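Local coordinates for profilin-1A (Acanthamoeba castellanii, PDB 1ACF), which binds monomeric actin one to one and, depending on its concentration, prevents or enhances polymerisation, and also binds the membrane lipid PIP2, at residues Q18-L24 and K93-V99. Residues are numbered along the deposited sequence; the frame is centred on the assembly and turned at random.
Sequences QAAILGL and KAILVGV
With CG1 of Ile-21 and CG of Leu-96 each anti to its own carbonyl carbon (chi1 -76° and -53°), the two side chains run side by side off the same face of the sheet. CD2 of Leu-96 leans back against CG1 of Ile-21 at 3.3 Å, tighter than usual van der Waals contact. CB of Ala-94 lies against the other branch of Ile-21, CG2, at 4.2 Å. Trp-29 touches both Ile-21 and Ala-94 here, while helix 106-121 covers Leu-96 with Val-113, Leu-116, Ala-117 and Leu-120.

On the other face the row is Gln-18, Ala-20 and Leu-22 against Val-99, Val-97 and Ile-95. CB of Leu-22 meets CB of Ile-95 at 4.2 Å. CD1 of Leu-22 reaches diagonally to CG2 of Val-97. Leu-24 crosses Ile-95 at about a right angle and lays CD2 on its CG1 at 3.8 Å. At the far end the extended Gln-18 lies alongside Val-99, and Phe-35 touches both.

Five backbone bonds hold the strands in antiparallel register, pairing Ala-20 with Val-97 and Leu-22 with Ile-95 in both directions. Leu-22 N to Ile-95 O is short, 2.6 Å, and nearly straight at 170°; the return bond, from Ile-95 N to Leu-22 O, arrives tilted out of the carbonyl plane. Beyond the last bond, a water bridges Leu-24 N and Lys-93 O.

Strands 18-23 and 94-100, one early and one late in the chain, thus become neighbours in the central antiparallel sheet of the profilin fold. The face carrying Ile-21 and Leu-96 packs, through Leu-96, on the C-terminal helix 106-121, which carries the actin-binding Lys-115.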
loop_
_atom_site.group_PDB
_atom_site.type_symbol
_atom_site.label_atom_id
_atom_site.label_comp_id
_atom_site.label_asym_id
_atom_site.label_seq_id
_atom_site.Cartn_x
_atom_site.Cartn_y
_atom_site.Cartn_z
ATOM N N GLN A 18 8.609 -1.236 4.511
ATOM C CA GLN A 18 7.954 -2.529 4.306
ATOM C C GLN A 18 6.967 -2.342 3.115
ATOM O O GLN A 18 6.311 -1.264 3.133
ATOM C CB GLN A 18 7.056 -2.889 5.520
ATOM C CG GLN A 18 7.827 -2.920 6.833
ATOM C CD GLN A 18 7.052 -3.324 8.032
ATOM O OE1 GLN A 18 7.135 -4.468 8.505
ATOM N NE2 GLN A 18 6.265 -2.422 8.565
ATOM N N ALA A 19 6.928 -3.309 2.249
ATOM C CA ALA A 19 5.996 -3.217 1.049
ATOM C C ALA A 19 5.400 -4.565 0.718
ATOM O O ALA A 19 5.937 -5.673 0.920
ATOM C CB ALA A 19 6.742 -2.599 -0.121
ATOM N N ALA A 20 4.190 -4.537 0.210
ATOM C CA ALA A 20 3.511 -5.784 -0.226
ATOM C C ALA A 20 2.796 -5.442 -1.555
ATOM O O ALA A 20 2.604 -4.245 -1.811
ATOM C CB ALA A 20 2.546 -6.339 0.781
ATOM N N ILE A 21 2.494 -6.489 -2.302
ATOM C CA ILE A 21 1.748 -6.364 -3.559
ATOM C C ILE A 21 0.568 -7.330 -3.476
ATOM O O ILE A 21 0.794 -8.549 -3.291
ATOM C CB ILE A 21 2.525 -6.542 -4.886
ATOM C CG1 ILE A 21 3.385 -5.331 -5.285
ATOM C CG2 ILE A 21 1.453 -6.801 -5.999
ATOM C CD1 ILE A 21 4.356 -5.705 -6.457
ATOM N N LEU A 22 -0.617 -6.722 -3.509
ATOM C CA LEU A 22 -1.810 -7.589 -3.459
ATOM C C LEU A 22 -2.618 -7.692 -4.771
ATOM O O LEU A 22 -2.557 -6.879 -5.693
ATOM C CB LEU A 22 -2.771 -7.018 -2.417
ATOM C CG LEU A 22 -2.614 -7.042 -0.939
ATOM C CD1 LEU A 22 -1.191 -6.837 -0.508
ATOM C CD2 LEU A 22 -3.576 -5.974 -0.433
ATOM N N GLY A 23 -3.482 -8.684 -4.725
ATOM C CA GLY A 23 -4.493 -9.015 -5.717
ATOM C C GLY A 23 -5.786 -8.294 -5.239
ATOM O O GLY A 23 -5.963 -7.977 -4.077
ATOM N N LEU A 24 -6.677 -8.063 -6.202
ATOM C CA LEU A 24 -7.973 -7.399 -5.970
ATOM C C LEU A 24 -8.859 -8.300 -5.156
ATOM O O LEU A 24 -9.904 -7.799 -4.654
ATOM C CB LEU A 24 -8.511 -6.843 -7.307
ATOM C CG LEU A 24 -7.813 -5.677 -7.975
ATOM C CD1 LEU A 24 -8.612 -5.193 -9.200
ATOM C CD2 LEU A 24 -7.703 -4.500 -7.020
ATOM N N LYS A 93 -4.924 -4.441 -11.937
ATOM C CA LYS A 93 -5.139 -5.787 -11.359
ATOM C C LYS A 93 -4.584 -6.052 -9.959
ATOM O O LYS A 93 -4.715 -7.199 -9.475
ATOM C CB LYS A 93 -4.425 -6.823 -12.287
ATOM C CG LYS A 93 -5.079 -6.936 -13.635
ATOM C CD LYS A 93 -4.083 -7.455 -14.687
ATOM C CE LYS A 93 -4.787 -7.212 -16.042
ATOM N NZ LYS A 93 -4.735 -5.741 -16.314
ATOM N N ALA A 94 -3.929 -5.080 -9.349
ATOM C CA ALA A 94 -3.229 -5.268 -8.073
ATOM C C ALA A 94 -3.258 -4.018 -7.223
ATOM O O ALA A 94 -3.679 -2.946 -7.689
ATOM C CB ALA A 94 -1.716 -5.533 -8.395
ATOM N N ILE A 95 -2.798 -4.264 -5.986
ATOM C CA ILE A 95 -2.689 -3.149 -5.026
ATOM C C ILE A 95 -1.264 -3.127 -4.418
ATOM O O ILE A 95 -0.838 -4.151 -3.928
ATOM C CB ILE A 95 -3.711 -3.176 -3.859
ATOM C CG1 ILE A 95 -5.153 -3.363 -4.397
ATOM C CG2 ILE A 95 -3.549 -1.776 -3.146
ATOM C CD1 ILE A 95 -6.163 -3.953 -3.351
ATOM N N LEU A 96 -0.696 -1.952 -4.509
ATOM C CA LEU A 96 0.630 -1.656 -3.974
ATOM C C LEU A 96 0.454 -1.056 -2.558
ATOM O O LEU A 96 -0.394 -0.175 -2.424
ATOM C CB LEU A 96 1.499 -0.703 -4.780
ATOM C CG LEU A 96 1.767 -0.940 -6.212
ATOM C CD1 LEU A 96 2.773 -0.002 -6.826
ATOM C CD2 LEU A 96 2.259 -2.399 -6.352
ATOM N N VAL A 97 1.266 -1.619 -1.647
ATOM C CA VAL A 97 1.302 -1.116 -0.256
ATOM C C VAL A 97 2.763 -0.747 0.103
ATOM O O VAL A 97 3.620 -1.648 0.098
ATOM C CB VAL A 97 0.730 -2.065 0.794
ATOM C CG1 VAL A 97 0.683 -1.261 2.134
ATOM C CG2 VAL A 97 -0.610 -2.688 0.501
ATOM N N GLY A 98 2.955 0.487 0.401
ATOM C CA GLY A 98 4.260 1.044 0.796
ATOM C C GLY A 98 4.162 1.719 2.172
ATOM O O GLY A 98 3.728 2.887 2.304
ATOM N N VAL A 99 4.627 0.965 3.196
ATOM C CA VAL A 99 4.612 1.500 4.589
ATOM C C VAL A 99 5.852 2.376 4.876
ATOM O O VAL A 99 6.967 1.976 4.447
ATOM C CB VAL A 99 4.546 0.324 5.580
ATOM C CG1 VAL A 99 4.800 0.801 7.019
ATOM C CG2 VAL A 99 3.290 -0.486 5.550
HETATM O O HOH W 1 -6.714 -9.352 -9.170
#